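YueI protein (Bacillus subtilis, PDB 2OHW) is of unknown function, a small single-chain alpha/beta protein of the DUF1694 family built round a four-stranded mixed sheet. Local coordinates at residues D8-Q13 / G17-K22; D24-H27 / S32-E35; K50-A55 / I119-D124; L67-E72 / Q76-Y81. All blocks are in the same frame, centred on the assembly; numbering follows the deposited sequence.

Interaction 1 (D8-Q13 / G17-K22); sequences DLYLQQ and GPLETK
The ring of Y10 lies flat beneath a methyl group of L19 while its hydroxyl reaches the backbone of G17. Over the face, L19 CD2 stands 3.4 Å from the centroid of the Y10 ring and only 3° off its normal, a CH-pi contact centred so well that all six ring carbons are nearly equidistant from the methyl carbon. At the edge, in the plane of the ring, Y10 OH donates to G17 O over 2.7 Å, and the C=O...O angle of 171° places the hydroxyl nearly along the C=O axis. With CG trans to the backbone N (chi1 178°), the Y10 ring extends from helix 5-12 toward the loop that leads into helix 22-28, so the contact ties two successive helices through their connection. L19 does not set out toward the tyrosine, but its end turns inward and lays the CD2 branch over the ring. At the backbone angles of G17 a CB would be jammed against the preceding carbonyl O, which by itself requires glycine, and it would also press on P18 CD. L28 and R34 also pack against Y10.

Interaction 2 (D24-H27 / S32-E35); sequences DERH and SLRE
E25 and R26, neighbours on one helical turn, meet the segment S32-E35 in different ways, E25 by its carboxylate and R26 by the flat of its guanidinium. Followed outward, E25 CB lies 3.9 Å from R34 N, E25 CG 4.1 Å from R34 CB and E25 CD 3.5 Å from R34 CB. At the tip, E25 OE1 accepts from R34 N at 2.8 Å with an N-H...O angle of 158°; the donor arrives 53° out of the carboxylate plane, from above it. E25 OE1 takes a second bond from a water, 2.6 Å away, and that water in turn accepts from E35 N, so one carboxylate oxygen serves two successive backbone amides. E25 OE2 accepts from L19 N. The carboxylate joins helix 22-28 to loops on both of its flanks in sequence, the second being the turn into the 3-10 segment before strand 37-42. R26, extended from CG to NE, lays its guanidinium over L33: L33 CD2 sits 3.6 Å above the plane, over its centre, with L33 CG 3.6 Å from R26 NH2. R26 NH1 is bonded to G31 O. R26 CA makes a CA-H...O contact with S32 O, 3.4 Å apart.

Interaction 3 (K50-A55 / I119-D124); sequences KPYKEA and IYIQDD
Two first torsions bring Y52 and D123 together: the tyrosine's CG is trans to its carbonyl carbon (chi1 -78°), and D123 CG sits between its backbone N and carbonyl carbon (chi1 70°). The side chains then approach from opposite directions, and Y52 OH donates to D123 OD2 over 2.6 Å. The bond uses the syn lone pair of OD2, which lies at the ring edge near the tyrosine plane, although ring and carboxylate planes are turned 60° apart. D123 OD1 is engaged elsewhere, by Y126 N and Q45 NE2, so both carboxylate oxygens are held. Beside this polar link, I121 CD1 touches two residues, 3.6 Å from Y52 CD1 and 3.6 Å from E54 CB, while I121 CG2 comes within 3.8 Å of Y52 CE1. A phenylalanine in place of Y52 would probably leave D123 OD2 without its hydroxyl donor. Y52 is buried, and R48 makes a cation-pi contact with it. Both partners of the hydroxyl bond stand at N-cap positions, Y52 ahead of helix 53-60 and D123 ahead of helix 124-129. The bond from Y126 N, three residues on, to D123 OD1 is that of an N-cap aspartate at the start of helix 124-129.

Interaction 4 (L67-E72 / Q76-Y81); sequences LLINGE and QSYSSY
One face of the Y78 ring is covered by I69 CG2, which stands 3.4 Å above the plane but is offset toward the rim, with its line to the centroid 16° off the normal. The methyl carbon is 3.5 Å from both Y78 CG and Y78 CD2, so this CH-pi contact falls on the base of the ring rather than on its hydroxyl end. I69 CD1 also comes to 3.8 Å from Y78 CD1. Y75 brings another ring to Y78, planes about 75° apart, and I94 of strand 92-95 touches it too. The aromatic gets there because chi1 of 59° sets CG between the backbone N and the carbonyl carbon, turning it toward the strand. One turn further along helix 75-87, Y81 receives L67: L67 CD2 lies 3.5 Å from Y81 O and, more loosely, 4.1 Å from Y81 CB; the far end of Y81 leads elsewhere, its OH bonded to Y52 N. An alanine in place of Y78 would probably leave I69 CG2 without its aromatic cover and open a gap between strand and helix. Strand 65-70 and helix 75-87 belong to a beta-alpha-beta unit completed by the parallel strand 92-95. All four touching residues are buried, and their side chains meet one another through carbon, the one oxygen touched being the backbone Y81 O, which implies that shape fit and apolar burial hold the helix here.

In the fold
From the N terminus, interaction 1 closes the short loop after helix 5-12, and interaction 2 closes the next, after helix 22-28. The two stand in series yet touch, where L19 meets E25 and where Y10 packs on R34. Interaction 3, next in series, spans far more of the chain, joining the start of helix 53-60 to the segment before helix 124-129. Nested inside its loop is interaction 4, closing the turn between strand 65-70 and helix 75-87; the two touch at Y52 and Y81. None of the four cross. Packing of R34 on I119 brings interaction 2 against interaction 3, although their centres lie about 20 Å apart, and Q13 packs near Y120, linking interactions 1 and 3.

Interaction 1 (D8-Q13 / G17-K22)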
loop_
_atom_site.group_PDB
_atom_site.type_symbol
_atom_site.label_atom_id
_atom_site.label_comp_id
_atom_site.label_asym_id
_atom_site.label_seq_id
_atom_site.Cartn_x
_atom_site.Cartn_y
_atom_site.Cartn_z
ATOM N N ASP A 8 0.089 16.328 -0.751
ATOM C CA ASP A 8 -1.164 16.147 -0.041
ATOM C C ASP A 8 -2.308 15.988 -1.024
ATOM O O ASP A 8 -3.211 15.193 -0.783
ATOM C CB ASP A 8 -1.469 17.320 0.892
ATOM C CG ASP A 8 -0.558 17.372 2.096
ATOM O OD1 ASP A 8 0.229 16.421 2.340
ATOM O OD2 ASP A 8 -0.636 18.395 2.806
ATOM N N LEU A 9 -2.287 16.740 -2.123
ATOM C CA LEU A 9 -3.352 16.651 -3.097
ATOM C C LEU A 9 -3.289 15.299 -3.799
ATOM O O LEU A 9 -4.319 14.648 -3.983
ATOM C CB LEU A 9 -3.305 17.800 -4.118
ATOM C CG LEU A 9 -4.580 17.867 -4.980
ATOM C CD1 LEU A 9 -5.832 18.127 -4.136
ATOM C CD2 LEU A 9 -4.486 18.898 -6.092
ATOM N N TYR A 10 -2.083 14.871 -4.154
ATOM C CA TYR A 10 -1.885 13.538 -4.754
ATOM C C TYR A 10 -2.476 12.453 -3.868
ATOM O O TYR A 10 -3.208 11.574 -4.337
ATOM C CB TYR A 10 -0.391 13.302 -4.951
ATOM C CG TYR A 10 0.004 11.968 -5.521
ATOM C CD1 TYR A 10 -0.026 11.747 -6.897
ATOM C CD2 TYR A 10 0.492 10.954 -4.702
ATOM C CE1 TYR A 10 0.366 10.527 -7.434
ATOM C CE2 TYR A 10 0.887 9.733 -5.233
ATOM C CZ TYR A 10 0.841 9.533 -6.603
ATOM O OH TYR A 10 1.274 8.333 -7.150
ATOM N N LEU A 11 -2.166 12.520 -2.582
ATOM C CA LEU A 11 -2.751 11.571 -1.619
ATOM C C LEU A 11 -4.275 11.684 -1.494
ATOM O O LEU A 11 -4.990 10.683 -1.565
ATOM C CB LEU A 11 -2.098 11.729 -0.248
ATOM C CG LEU A 11 -0.594 11.447 -0.173
ATOM C CD1 LEU A 11 -0.090 11.889 1.170
ATOM C CD2 LEU A 11 -0.352 9.939 -0.362
ATOM N N GLN A 12 -4.781 12.903 -1.348
ATOM C CA GLN A 12 -6.215 13.100 -1.119
ATOM C C GLN A 12 -7.023 12.550 -2.286
ATOM O O GLN A 12 -8.101 11.968 -2.088
ATOM C CB GLN A 12 -6.490 14.594 -0.911
ATOM C CG GLN A 12 -7.956 15.018 -0.858
ATOM C CD GLN A 12 -8.063 16.497 -0.580
ATOM O OE1 GLN A 12 -7.676 16.961 0.495
ATOM N NE2 GLN A 12 -8.551 17.246 -1.556
ATOM N N GLN A 13 -6.481 12.699 -3.493
ATOM C CA GLN A 13 -7.194 12.276 -4.699
ATOM C C GLN A 13 -6.968 10.831 -5.121
ATOM O O GLN A 13 -7.490 10.404 -6.137
ATOM C CB GLN A 13 -6.886 13.223 -5.847
ATOM C CG GLN A 13 -7.401 14.617 -5.586
ATOM C CD GLN A 13 -7.489 15.434 -6.836
ATOM O OE1 GLN A 13 -6.734 15.221 -7.791
ATOM N NE2 GLN A 13 -8.396 16.411 -6.831
ATOM N N GLY A 17 -1.246 8.436 -10.994
ATOM C CA GLY A 17 -0.082 8.841 -11.782
ATOM C C GLY A 17 1.241 8.894 -11.036
ATOM O O GLY A 17 1.310 8.600 -9.843
ATOM N N PRO A 18 2.315 9.292 -11.739
ATOM C CA PRO A 18 3.638 9.274 -11.127
ATOM C C PRO A 18 3.902 10.494 -10.251
ATOM O O PRO A 18 3.175 11.494 -10.330
ATOM C CB PRO A 18 4.568 9.296 -12.339
ATOM C CG PRO A 18 3.824 10.112 -13.357
ATOM C CD PRO A 18 2.353 9.804 -13.126
ATOM N N LEU A 19 4.944 10.409 -9.427
ATOM C CA LEU A 19 5.454 11.585 -8.733
ATOM C C LEU A 19 6.626 12.157 -9.518
ATOM O O LEU A 19 7.017 11.597 -10.541
ATOM C CB LEU A 19 5.871 11.234 -7.312
ATOM C CG LEU A 19 4.730 10.738 -6.422
ATOM C CD1 LEU A 19 5.248 10.353 -5.050
ATOM C CD2 LEU A 19 3.637 11.796 -6.313
ATOM N N GLU A 20 7.178 13.268 -9.035
ATOM C CA GLU A 20 8.260 13.965 -9.741
ATOM C C GLU A 20 9.552 13.149 -9.867
ATOM O O GLU A 20 10.213 13.189 -10.908
ATOM C CB GLU A 20 8.543 15.355 -9.136
ATOM C CG GLU A 20 8.253 15.520 -7.644
ATOM C CD GLU A 20 8.948 16.731 -7.038
ATOM O OE1 GLU A 20 8.293 17.781 -6.885
ATOM O OE2 GLU A 20 10.151 16.638 -6.722
ATOM N N THR A 21 9.905 12.414 -8.815
ATOM C CA THR A 21 11.121 11.602 -8.821
ATOM C C THR A 21 10.859 10.162 -8.380
ATOM O O THR A 21 9.889 9.884 -7.683
ATOM C CB THR A 21 12.217 12.204 -7.907
ATOM O OG1 THR A 21 11.799 12.142 -6.536
ATOM C CG2 THR A 21 12.527 13.657 -8.275
ATOM N N LYS A 22 11.743 9.252 -8.783
ATOM C CA LYS A 22 11.708 7.871 -8.295
ATOM C C LYS A 22 11.863 7.738 -6.762
ATOM O O LYS A 22 11.088 7.007 -6.129
ATOM C CB LYS A 22 12.731 7.010 -9.049
ATOM C CG LYS A 22 12.196 6.365 -10.330
ATOM C CD LYS A 22 11.689 7.366 -11.362
ATOM C CE LYS A 22 11.231 6.671 -12.648
ATOM N NZ LYS A 22 10.058 5.774 -12.427
#

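Interaction 2 (D24-H27 / S32-E35)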
loop_
_atom_site.group_PDB
_atom_site.type_symbol
_atom_site.label_atom_id
_atom_site.label_comp_id
_atom_site.label_asym_id
_atom_site.label_seq_id
_atom_site.Cartn_x
_atom_site.Cartn_y
_atom_site.Cartn_z
ATOM N N ASP A 24 10.986 9.855 -4.506
ATOM C CA ASP A 24 9.722 10.305 -3.924
ATOM C C ASP A 24 8.748 9.131 -3.836
ATOM O O ASP A 24 8.110 8.911 -2.808
ATOM C CB ASP A 24 9.079 11.396 -4.784
ATOM C CG ASP A 24 9.707 12.766 -4.588
ATOM O OD1 ASP A 24 10.325 13.021 -3.528
ATOM O OD2 ASP A 24 9.559 13.601 -5.512
ATOM N N GLU A 25 8.649 8.385 -4.932
ATOM C CA GLU A 25 7.733 7.261 -4.998
ATOM C C GLU A 25 8.131 6.174 -4.013
ATOM O O GLU A 25 7.276 5.648 -3.300
ATOM C CB GLU A 25 7.670 6.693 -6.417
ATOM C CG GLU A 25 7.059 7.679 -7.419
ATOM C CD GLU A 25 7.053 7.177 -8.846
ATOM O OE1 GLU A 25 7.435 6.009 -9.075
ATOM O OE2 GLU A 25 6.653 7.951 -9.749
ATOM N N ARG A 26 9.425 5.861 -3.955
ATOM C CA ARG A 26 9.892 4.820 -3.051
ATOM C C ARG A 26 9.649 5.196 -1.600
ATOM O O ARG A 26 9.297 4.344 -0.781
ATOM C CB ARG A 26 11.372 4.515 -3.285
ATOM C CG ARG A 26 11.659 3.910 -4.652
ATOM C CD ARG A 26 13.059 3.310 -4.692
ATOM N NE ARG A 26 13.474 3.024 -6.056
ATOM C CZ ARG A 26 13.198 1.901 -6.707
ATOM N NH1 ARG A 26 12.487 0.936 -6.126
ATOM N NH2 ARG A 26 13.630 1.743 -7.953
ATOM N N HIS A 27 9.827 6.476 -1.284
ATOM C CA HIS A 27 9.593 6.941 0.078
ATOM C C HIS A 27 8.120 6.902 0.491
ATOM O O HIS A 27 7.824 6.784 1.679
ATOM C CB HIS A 27 10.189 8.330 0.293
ATOM C CG HIS A 27 11.684 8.369 0.172
ATOM N ND1 HIS A 27 12.350 9.365 -0.510
ATOM C CD2 HIS A 27 12.639 7.536 0.651
ATOM C CE1 HIS A 27 13.652 9.144 -0.446
ATOM N NE2 HIS A 27 13.854 8.039 0.250
ATOM N N SER A 32 8.662 0.737 -3.146
ATOM C CA SER A 32 8.253 0.434 -4.521
ATOM C C SER A 32 8.107 1.681 -5.385
ATOM O O SER A 32 7.818 2.778 -4.887
ATOM C CB SER A 32 6.920 -0.325 -4.529
ATOM O OG SER A 32 6.525 -0.636 -5.864
ATOM N N LEU A 33 8.314 1.516 -6.692
ATOM C CA LEU A 33 7.980 2.575 -7.644
ATOM C C LEU A 33 6.470 2.586 -7.903
ATOM O O LEU A 33 5.812 1.547 -7.857
ATOM C CB LEU A 33 8.732 2.371 -8.975
ATOM C CG LEU A 33 10.259 2.566 -8.976
ATOM C CD1 LEU A 33 10.846 2.393 -10.374
ATOM C CD2 LEU A 33 10.639 3.913 -8.396
ATOM N N ARG A 34 5.925 3.759 -8.213
ATOM C CA ARG A 34 4.483 3.849 -8.464
ATOM C C ARG A 34 4.034 2.898 -9.583
ATOM O O ARG A 34 2.932 2.331 -9.529
ATOM C CB ARG A 34 4.096 5.287 -8.800
ATOM C CG ARG A 34 2.656 5.472 -9.222
ATOM C CD ARG A 34 1.679 5.161 -8.090
ATOM N NE ARG A 34 0.296 5.415 -8.500
ATOM C CZ ARG A 34 -0.400 4.606 -9.288
ATOM N NH1 ARG A 34 -1.655 4.912 -9.601
ATOM N NH2 ARG A 34 0.155 3.489 -9.761
ATOM N N GLU A 35 4.878 2.719 -10.602
ATOM C CA GLU A 35 4.500 1.878 -11.734
ATOM C C GLU A 35 4.297 0.408 -11.352
ATOM O O GLU A 35 3.695 -0.339 -12.120
ATOM C CB GLU A 35 5.536 1.983 -12.874
ATOM C CG GLU A 35 6.881 1.374 -12.562
ATOM C CD GLU A 35 7.899 1.586 -13.671
ATOM O OE1 GLU A 35 7.660 2.438 -14.548
ATOM O OE2 GLU A 35 8.940 0.898 -13.648
HETATM O O HOH W 1 6.948 4.666 -11.280
HETATM O O HOH W 2 10.063 -0.945 -7.407
#

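Interaction 3 (K50-A55 / I119-D124)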
loop_
_atom_site.group_PDB
_atom_site.type_symbol
_atom_site.label_atom_id
_atom_site.label_comp_id
_atom_site.label_asym_id
_atom_site.label_seq_id
_atom_site.Cartn_x
_atom_site.Cartn_y
_atom_site.Cartn_z
ATOM N N LYS A 50 -12.180 -5.187 10.572
ATOM C CA LYS A 50 -12.377 -6.112 9.466
ATOM C C LYS A 50 -11.403 -5.835 8.316
ATOM O O LYS A 50 -11.352 -4.709 7.811
ATOM C CB LYS A 50 -13.821 -6.053 8.962
ATOM C CG LYS A 50 -14.239 -7.280 8.160
ATOM C CD LYS A 50 -14.358 -8.517 9.047
ATOM C CE LYS A 50 -14.458 -9.787 8.223
ATOM N NZ LYS A 50 -14.069 -10.988 9.023
ATOM N N PRO A 51 -10.635 -6.859 7.889
ATOM C CA PRO A 51 -9.709 -6.651 6.773
ATOM C C PRO A 51 -10.442 -6.378 5.464
ATOM O O PRO A 51 -11.584 -6.818 5.281
ATOM C CB PRO A 51 -8.935 -7.972 6.695
ATOM C CG PRO A 51 -9.811 -8.969 7.341
ATOM C CD PRO A 51 -10.553 -8.237 8.417
ATOM N N TYR A 52 -9.795 -5.650 4.563
ATOM C CA TYR A 52 -10.427 -5.296 3.303
ATOM C C TYR A 52 -10.443 -6.462 2.307
ATOM O O TYR A 52 -9.389 -6.970 1.884
ATOM C CB TYR A 52 -9.737 -4.079 2.680
ATOM C CG TYR A 52 -10.117 -2.746 3.303
ATOM C CD1 TYR A 52 -11.054 -1.914 2.702
ATOM C CD2 TYR A 52 -9.518 -2.317 4.482
ATOM C CE1 TYR A 52 -11.388 -0.680 3.285
ATOM C CE2 TYR A 52 -9.827 -1.104 5.054
ATOM C CZ TYR A 52 -10.768 -0.295 4.457
ATOM O OH TYR A 52 -11.072 0.913 5.057
ATOM N N LYS A 53 -11.645 -6.854 1.902
ATOM C CA LYS A 53 -11.797 -7.874 0.856
ATOM C C LYS A 53 -11.171 -7.453 -0.483
ATOM O O LYS A 53 -10.765 -8.306 -1.266
ATOM C CB LYS A 53 -13.273 -8.244 0.672
ATOM C CG LYS A 53 -13.505 -9.524 -0.132
ATOM C CD LYS A 53 -12.908 -10.766 0.545
ATOM C CE LYS A 53 -12.724 -11.888 -0.470
ATOM N NZ LYS A 53 -12.288 -13.151 0.184
ATOM N N GLU A 54 -11.082 -6.145 -0.730
ATOM C CA GLU A 54 -10.446 -5.634 -1.941
ATOM C C GLU A 54 -8.965 -5.973 -1.981
ATOM O O GLU A 54 -8.416 -6.235 -3.048
ATOM C CB GLU A 54 -10.636 -4.119 -2.065
ATOM C CG GLU A 54 -12.101 -3.697 -2.237
ATOM C CD GLU A 54 -12.835 -3.436 -0.932
ATOM O OE1 GLU A 54 -12.369 -3.841 0.148
ATOM O OE2 GLU A 54 -13.918 -2.825 -0.988
ATOM N N ALA A 55 -8.316 -6.008 -0.817
ATOM C CA ALA A 55 -6.915 -6.437 -0.765
ATOM C C ALA A 55 -6.820 -7.928 -1.017
ATOM O O ALA A 55 -5.920 -8.371 -1.732
ATOM C CB ALA A 55 -6.272 -6.079 0.576
ATOM N N ILE A 119 -5.385 2.529 -7.584
ATOM C CA ILE A 119 -4.652 1.703 -6.621
ATOM C C ILE A 119 -5.096 1.914 -5.177
ATOM O O ILE A 119 -4.380 1.532 -4.236
ATOM C CB ILE A 119 -3.142 1.965 -6.681
ATOM C CG1 ILE A 119 -2.852 3.445 -6.409
ATOM C CG2 ILE A 119 -2.538 1.478 -8.006
ATOM C CD1 ILE A 119 -1.435 3.664 -5.936
ATOM N N TYR A 120 -6.234 2.560 -4.980
ATOM C CA TYR A 120 -6.714 2.805 -3.618
ATOM C C TYR A 120 -8.169 2.408 -3.461
ATOM O O TYR A 120 -8.894 2.257 -4.467
ATOM C CB TYR A 120 -6.501 4.266 -3.189
ATOM C CG TYR A 120 -7.547 5.267 -3.634
ATOM C CD1 TYR A 120 -8.257 5.997 -2.689
ATOM C CD2 TYR A 120 -7.805 5.516 -4.979
ATOM C CE1 TYR A 120 -9.215 6.928 -3.069
ATOM C CE2 TYR A 120 -8.788 6.435 -5.368
ATOM C CZ TYR A 120 -9.466 7.144 -4.404
ATOM O OH TYR A 120 -10.413 8.080 -4.777
ATOM N N ILE A 121 -8.586 2.266 -2.196
ATOM C CA ILE A 121 -9.955 1.959 -1.814
ATOM C C ILE A 121 -10.594 3.219 -1.248
ATOM O O ILE A 121 -10.256 3.668 -0.153
ATOM C CB ILE A 121 -10.008 0.810 -0.755
ATOM C CG1 ILE A 121 -9.244 -0.419 -1.252
ATOM C CG2 ILE A 121 -11.467 0.496 -0.369
ATOM C CD1 ILE A 121 -9.053 -1.514 -0.215
ATOM N N GLN A 122 -11.470 3.826 -2.041
ATOM C CA GLN A 122 -12.112 5.046 -1.627
ATOM C C GLN A 122 -13.207 4.743 -0.624
ATOM O O GLN A 122 -14.260 4.193 -0.972
ATOM C CB GLN A 122 -12.715 5.737 -2.845
ATOM C CG GLN A 122 -13.353 7.074 -2.527
ATOM C CD GLN A 122 -14.096 7.613 -3.713
ATOM O OE1 GLN A 122 -14.913 6.914 -4.325
ATOM N NE2 GLN A 122 -13.820 8.858 -4.058
ATOM N N ASP A 123 -12.970 5.128 0.621
ATOM C CA ASP A 123 -13.998 5.048 1.658
ATOM C C ASP A 123 -13.783 6.158 2.686
ATOM O O ASP A 123 -12.814 6.921 2.584
ATOM C CB ASP A 123 -14.092 3.618 2.269
ATOM C CG ASP A 123 -12.881 3.216 3.125
ATOM O OD1 ASP A 123 -11.890 3.963 3.207
ATOM O OD2 ASP A 123 -12.936 2.129 3.756
ATOM N N ASP A 124 -14.670 6.268 3.673
ATOM C CA ASP A 124 -14.523 7.323 4.681
ATOM C C ASP A 124 -13.222 7.242 5.494
ATOM O O ASP A 124 -12.663 8.272 5.889
ATOM C CB ASP A 124 -15.739 7.349 5.628
ATOM C CG ASP A 124 -15.903 6.063 6.427
ATOM O OD1 ASP A 124 -15.316 5.015 6.062
ATOM O OD2 ASP A 124 -16.646 6.097 7.446
#

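Interaction 4 (L67-E72 / Q76-Y81)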
loop_
_atom_site.group_PDB
_atom_site.type_symbol
_atom_site.label_atom_id
_atom_site.label_comp_id
_atom_site.label_asym_id
_atom_site.label_seq_id
_atom_site.Cartn_x
_atom_site.Cartn_y
_atom_site.Cartn_z
ATOM N N LEU A 67 3.594 -8.563 -0.681
ATOM C CA LEU A 67 2.899 -7.742 0.294
ATOM C C LEU A 67 3.921 -6.978 1.159
ATOM O O LEU A 67 4.653 -7.580 1.956
ATOM C CB LEU A 67 1.992 -8.632 1.153
ATOM C CG LEU A 67 1.338 -7.947 2.349
ATOM C CD1 LEU A 67 0.370 -6.894 1.859
ATOM C CD2 LEU A 67 0.635 -8.968 3.246
ATOM N N LEU A 68 3.984 -5.659 0.979
ATOM C CA LEU A 68 4.865 -4.789 1.755
ATOM C C LEU A 68 4.058 -4.200 2.917
ATOM O O LEU A 68 2.937 -3.701 2.704
ATOM C CB LEU A 68 5.392 -3.650 0.885
ATOM C CG LEU A 68 6.157 -4.047 -0.396
ATOM C CD1 LEU A 68 6.603 -2.806 -1.159
ATOM C CD2 LEU A 68 7.365 -4.913 -0.051
ATOM N N ILE A 69 4.626 -4.269 4.128
ATOM C CA ILE A 69 3.937 -3.854 5.353
ATOM C C ILE A 69 4.799 -2.816 6.052
ATOM O O ILE A 69 6.000 -3.019 6.241
ATOM C CB ILE A 69 3.742 -5.051 6.283
ATOM C CG1 ILE A 69 2.834 -6.088 5.632
ATOM C CG2 ILE A 69 3.171 -4.613 7.635
ATOM C CD1 ILE A 69 3.018 -7.485 6.225
ATOM N N ASN A 70 4.185 -1.711 6.456
ATOM C CA ASN A 70 4.854 -0.668 7.196
ATOM C C ASN A 70 5.191 -1.135 8.612
ATOM O O ASN A 70 4.290 -1.379 9.407
ATOM C CB ASN A 70 3.920 0.545 7.270
ATOM C CG ASN A 70 4.592 1.768 7.807
ATOM O OD1 ASN A 70 5.497 1.677 8.643
ATOM N ND2 ASN A 70 4.141 2.934 7.352
ATOM N N GLY A 71 6.486 -1.232 8.926
ATOM C CA GLY A 71 6.963 -1.688 10.235
ATOM C C GLY A 71 6.588 -0.798 11.409
ATOM O O GLY A 71 6.790 -1.193 12.567
ATOM N N GLU A 72 6.035 0.391 11.148
ATOM C CA GLU A 72 5.537 1.210 12.261
ATOM C C GLU A 72 4.308 0.590 12.922
ATOM O O GLU A 72 3.982 0.917 14.074
ATOM C CB GLU A 72 5.182 2.618 11.802
ATOM C CG GLU A 72 6.330 3.312 11.125
ATOM C CD GLU A 72 6.692 4.611 11.766
ATOM O OE1 GLU A 72 5.818 5.268 12.372
ATOM O OE2 GLU A 72 7.876 4.983 11.659
ATOM N N GLN A 76 -0.516 -7.244 15.394
ATOM C CA GLN A 76 -1.946 -7.551 15.419
ATOM C C GLN A 76 -2.763 -6.745 14.405
ATOM O O GLN A 76 -3.850 -7.162 14.022
ATOM C CB GLN A 76 -2.505 -7.398 16.838
ATOM C CG GLN A 76 -2.583 -5.975 17.331
ATOM C CD GLN A 76 -1.317 -5.470 17.989
ATOM O OE1 GLN A 76 -0.259 -6.114 17.955
ATOM N NE2 GLN A 76 -1.416 -4.288 18.591
ATOM N N SER A 77 -2.212 -5.617 13.958
ATOM C CA SER A 77 -2.873 -4.754 12.981
ATOM C C SER A 77 -2.827 -5.306 11.563
ATOM O O SER A 77 -3.751 -5.089 10.776
ATOM C CB SER A 77 -2.250 -3.346 12.991
ATOM O OG SER A 77 -2.325 -2.762 14.288
ATOM N N TYR A 78 -1.749 -6.000 11.224
ATOM C CA TYR A 78 -1.565 -6.460 9.850
ATOM C C TYR A 78 -1.535 -7.959 9.671
ATOM O O TYR A 78 -1.450 -8.453 8.549
ATOM C CB TYR A 78 -0.307 -5.850 9.221
ATOM C CG TYR A 78 1.005 -6.133 9.931
ATOM C CD1 TYR A 78 1.652 -7.367 9.810
ATOM C CD2 TYR A 78 1.616 -5.150 10.703
ATOM C CE1 TYR A 78 2.873 -7.605 10.443
ATOM C CE2 TYR A 78 2.821 -5.379 11.332
ATOM C CZ TYR A 78 3.443 -6.609 11.202
ATOM O OH TYR A 78 4.632 -6.794 11.843
ATOM N N SER A 79 -1.586 -8.702 10.770
ATOM C CA SER A 79 -1.527 -10.149 10.664
ATOM C C SER A 79 -2.604 -10.777 9.777
ATOM O O SER A 79 -2.337 -11.792 9.133
ATOM C CB SER A 79 -1.538 -10.774 12.046
ATOM O OG SER A 79 -2.673 -10.340 12.758
ATOM N N SER A 80 -3.799 -10.194 9.726
ATOM C CA SER A 80 -4.847 -10.732 8.849
ATOM C C SER A 80 -4.403 -10.723 7.384
ATOM O O SER A 80 -4.748 -11.623 6.618
ATOM C CB SER A 80 -6.131 -9.923 8.992
ATOM O OG SER A 80 -6.684 -10.097 10.281
ATOM N N TYR A 81 -3.653 -9.687 7.001
ATOM C CA TYR A 81 -3.201 -9.552 5.615
ATOM C C TYR A 81 -2.120 -10.562 5.294
ATOM O O TYR A 81 -2.015 -11.013 4.153
ATOM C CB TYR A 81 -2.739 -8.118 5.334
ATOM C CG TYR A 81 -3.913 -7.162 5.404
ATOM C CD1 TYR A 81 -4.799 -7.041 4.333
ATOM C CD2 TYR A 81 -4.168 -6.423 6.567
ATOM C CE1 TYR A 81 -5.909 -6.190 4.411
ATOM C CE2 TYR A 81 -5.268 -5.567 6.650
ATOM C CZ TYR A 81 -6.121 -5.453 5.569
ATOM O OH TYR A 81 -7.206 -4.601 5.687
#